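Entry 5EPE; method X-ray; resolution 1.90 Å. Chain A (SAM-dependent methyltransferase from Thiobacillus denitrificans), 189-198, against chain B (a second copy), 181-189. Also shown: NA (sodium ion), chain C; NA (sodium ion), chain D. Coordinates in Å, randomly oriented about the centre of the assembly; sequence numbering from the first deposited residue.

Chain A (189-198) QDSWDRYEAA
Chain B, residues 181-189: VVEMVLADQ

Two carboxylates of like charge meet at one end of this contact, held together by sodium. Asp190(A) OD2 and Asp188(B) OD2 lie 3.4 Å apart because both coordinate the chain C ion, at 2.5 Å from Asp190(A) OD2 and 2.6 Å from Asp188(B) OD2; four waters and one atom from elsewhere in the structure complete the shell. Asp188(B) OD2 also binds the chain D sodium at 2.7 Å, so it bridges the two ions.

The backbone elements are a helix, 189-198 of chain A, and a strand, 181-186 of chain B, which run nearly antiparallel (168°) with axes 7.5 Å apart at closest approach. CA atoms pair Asp190(A) with Leu186(B) at 7.1 Å, Asp193(A) with Val185(B) at 7.2 Å and Ala197(A) with Glu183(B) at 5.1 Å, the small alanine sitting where the backbones come nearest. Its CB lies 3.4 Å from Glu183(B) OE2 and 4.4 Å from Met184(B) CG, a selenomethionine (chi1 p, chi2 and chi3 t).

Arg194(A) leaves the helix with CA-to-CB pointing away, but its m, m, p rotamer (chi4 -119°) returns the guanidinium to the strand. There it forms a bidentate salt bridge with Glu183(B) (chi1 -107°, chi2 m): NH1 donates to OE2 at 2.7 Å and NH2 to OE1 at 2.9 Å, both nearly linear. Glu183(B) OE2 also accepts from Met184(B) N at 2.8 Å, which helps fix the carboxylate.

Between salt bridge and sodium site, water mediates. Asp190(A) and Asp193(A), both m at chi1, point toward the strand; water 1 donates to Asp190(A) OD1 (2.9 Å) and Asp193(A) OD2 (2.6 Å) while accepting from Leu186(B) N (2.9 Å). Water 2 links Asp190(A) OD1 (2.8 Å) to Ala187(B) O (2.7 Å).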

# COMPACT_ATOMS: atom_id res chain seq x y z
N GLN A 189 22.81 6.81 -14.74
CA GLN A 189 23.45 5.74 -13.98
C GLN A 189 24.76 5.27 -14.60
O GLN A 189 25.69 4.95 -13.84
CB GLN A 189 22.51 4.59 -13.74
CG GLN A 189 21.36 5.00 -12.84
CD GLN A 189 20.28 3.93 -12.75
OE1 GLN A 189 19.84 3.34 -13.77
NE2 GLN A 189 19.91 3.57 -11.51
N ASP A 190 24.87 5.29 -15.93
CA ASP A 190 26.09 4.93 -16.62
C ASP A 190 27.24 5.86 -16.33
O ASP A 190 28.38 5.43 -16.19
CB ASP A 190 25.87 4.79 -18.11
CG ASP A 190 24.96 3.58 -18.44
OD1 ASP A 190 25.00 2.47 -17.82
OD2 ASP A 190 24.14 3.76 -19.38
N SER A 191 26.95 7.15 -16.18
CA SER A 191 28.01 8.09 -15.86
C SER A 191 28.45 7.98 -14.41
O SER A 191 29.64 8.12 -14.13
CB SER A 191 27.67 9.52 -16.37
OG SER A 191 26.69 10.08 -15.68
N TRP A 192 27.53 7.68 -13.51
CA TRP A 192 27.89 7.35 -12.15
C TRP A 192 28.79 6.10 -12.11
O TRP A 192 29.75 6.07 -11.34
CB TRP A 192 26.64 7.10 -11.29
CG TRP A 192 26.11 8.30 -10.55
CD1 TRP A 192 24.98 8.99 -10.82
CD2 TRP A 192 26.70 8.92 -9.42
NE1 TRP A 192 24.82 10.03 -9.94
CE2 TRP A 192 25.87 10.00 -9.06
CE3 TRP A 192 27.85 8.67 -8.68
CZ2 TRP A 192 26.15 10.80 -7.97
CZ3 TRP A 192 28.13 9.47 -7.61
CH2 TRP A 192 27.31 10.55 -7.29
N ASP A 193 28.46 5.10 -12.91
CA ASP A 193 29.29 3.87 -12.97
C ASP A 193 30.71 4.20 -13.35
O ASP A 193 31.65 3.65 -12.75
CB ASP A 193 28.74 2.86 -13.98
CG ASP A 193 27.47 2.19 -13.56
OD1 ASP A 193 27.00 2.31 -12.40
OD2 ASP A 193 26.78 1.59 -14.44
N ARG A 194 30.87 5.09 -14.35
CA ARG A 194 32.22 5.51 -14.78
C ARG A 194 33.04 6.14 -13.68
O ARG A 194 34.24 5.79 -13.53
CB ARG A 194 32.25 6.48 -15.98
CG ARG A 194 31.68 5.96 -17.30
CD ARG A 194 32.55 4.90 -17.96
NE ARG A 194 32.26 3.63 -17.29
CZ ARG A 194 33.13 2.86 -16.62
NH1 ARG A 194 32.66 1.77 -16.00
NH2 ARG A 194 34.42 3.20 -16.49
N TYR A 195 32.44 7.05 -12.94
CA TYR A 195 33.08 7.69 -11.83
C TYR A 195 33.45 6.70 -10.67
O TYR A 195 34.60 6.70 -10.19
CB TYR A 195 32.22 8.85 -11.31
CG TYR A 195 32.74 9.47 -10.07
CD1 TYR A 195 34.00 10.06 -10.07
CD2 TYR A 195 32.02 9.40 -8.89
CE1 TYR A 195 34.52 10.60 -8.94
CE2 TYR A 195 32.53 9.93 -7.75
CZ TYR A 195 33.78 10.52 -7.79
OH TYR A 195 34.32 11.01 -6.66
N GLU A 196 32.50 5.86 -10.24
CA GLU A 196 32.69 4.99 -9.10
C GLU A 196 33.49 3.75 -9.43
O GLU A 196 34.45 3.43 -8.73
CB GLU A 196 31.35 4.62 -8.46
CG GLU A 196 30.65 5.84 -7.84
CD GLU A 196 31.34 6.42 -6.60
OE1 GLU A 196 32.38 5.90 -6.12
OE2 GLU A 196 30.80 7.43 -6.09
N ALA A 197 33.11 3.06 -10.50
CA ALA A 197 33.77 1.80 -10.83
C ALA A 197 35.22 1.90 -11.18
O ALA A 197 36.02 0.98 -10.88
CB ALA A 197 33.01 1.03 -11.88
N ALA A 198 35.58 3.01 -11.79
CA ALA A 198 36.99 3.22 -12.12
C ALA A 198 37.84 3.30 -10.89
O ALA A 198 39.03 3.00 -10.96
CB ALA A 198 37.17 4.52 -12.95
N VAL B 181 35.32 -7.23 -7.71
CA VAL B 181 34.82 -6.58 -8.88
C VAL B 181 35.61 -5.29 -9.04
O VAL B 181 35.51 -4.37 -8.18
CB VAL B 181 33.29 -6.27 -8.81
CG1 VAL B 181 32.83 -5.48 -10.02
CG2 VAL B 181 32.50 -7.58 -8.65
N VAL B 182 36.36 -5.19 -10.12
CA VAL B 182 37.22 -4.02 -10.32
C VAL B 182 36.75 -3.03 -11.35
O VAL B 182 37.36 -1.97 -11.49
CB VAL B 182 38.68 -4.44 -10.63
CG1 VAL B 182 39.24 -5.19 -9.44
CG2 VAL B 182 38.76 -5.27 -11.90
N GLU B 183 35.74 -3.40 -12.14
CA GLU B 183 35.12 -2.51 -13.09
C GLU B 183 33.82 -3.12 -13.55
O GLU B 183 33.60 -4.32 -13.43
CB GLU B 183 36.04 -2.18 -14.28
CG GLU B 183 36.64 -0.75 -14.25
CD GLU B 183 35.64 0.36 -14.62
OE1 GLU B 183 36.05 1.55 -14.82
OE2 GLU B 183 34.43 0.05 -14.79
N MSE B 184 32.97 -2.27 -14.13
CA MSE B 184 31.74 -2.76 -14.76
C MSE B 184 31.17 -1.76 -15.69
O MSE B 184 31.25 -0.53 -15.44
CB MSE B 184 30.64 -3.26 -13.78
CG MSE B 184 30.16 -2.12 -12.95
SE MSE B 184 28.81 -2.64 -11.57
CE MSE B 184 28.12 -0.86 -11.20
N VAL B 185 30.56 -2.28 -16.76
CA VAL B 185 29.84 -1.46 -17.74
C VAL B 185 28.51 -2.18 -17.96
O VAL B 185 28.47 -3.33 -18.37
CB VAL B 185 30.61 -1.29 -19.08
CG1 VAL B 185 29.83 -0.47 -20.12
CG2 VAL B 185 31.96 -0.60 -18.83
N LEU B 186 27.42 -1.49 -17.66
CA LEU B 186 26.11 -2.08 -17.69
C LEU B 186 25.31 -1.65 -18.90
O LEU B 186 25.46 -0.52 -19.36
CB LEU B 186 25.37 -1.73 -16.38
CG LEU B 186 26.08 -2.12 -15.06
CD1 LEU B 186 25.12 -1.97 -13.87
CD2 LEU B 186 26.70 -3.45 -15.04
N ALA B 187 24.45 -2.54 -19.41
CA ALA B 187 23.44 -2.13 -20.37
C ALA B 187 22.52 -1.10 -19.74
O ALA B 187 22.34 -1.05 -18.54
CB ALA B 187 22.62 -3.32 -20.84
N ASP B 188 21.94 -0.27 -20.59
CA ASP B 188 20.79 0.54 -20.23
C ASP B 188 19.66 0.13 -21.16
O ASP B 188 19.85 -0.75 -22.01
CB ASP B 188 21.10 1.99 -20.31
CG ASP B 188 21.43 2.49 -21.72
OD1 ASP B 188 21.51 1.78 -22.75
OD2 ASP B 188 21.77 3.69 -21.78
N GLN B 189 18.49 0.75 -21.00
CA GLN B 189 17.36 0.35 -21.83
C GLN B 189 17.60 0.57 -23.33
O GLN B 189 17.14 -0.25 -24.13
CB GLN B 189 16.09 1.00 -21.38
CG GLN B 189 15.69 0.51 -20.00
CD GLN B 189 14.52 1.29 -19.41
OE1 GLN B 189 14.48 2.55 -19.45
NE2 GLN B 189 13.49 0.56 -18.96
NA NA C . 22.50 5.52 -20.02
NA NA D . 20.17 5.77 -22.30
O HOH W 1 27.48 1.34 -16.96
O HOH W 2 22.72 1.15 -16.97
O HOH W 3 22.13 5.06 -17.80
O HOH W 4 20.22 6.25 -19.96
O HOH W 5 22.23 6.87 -21.95
O HOH W 6 24.76 5.91 -21.21
O HOH W 7 18.53 4.27 -21.69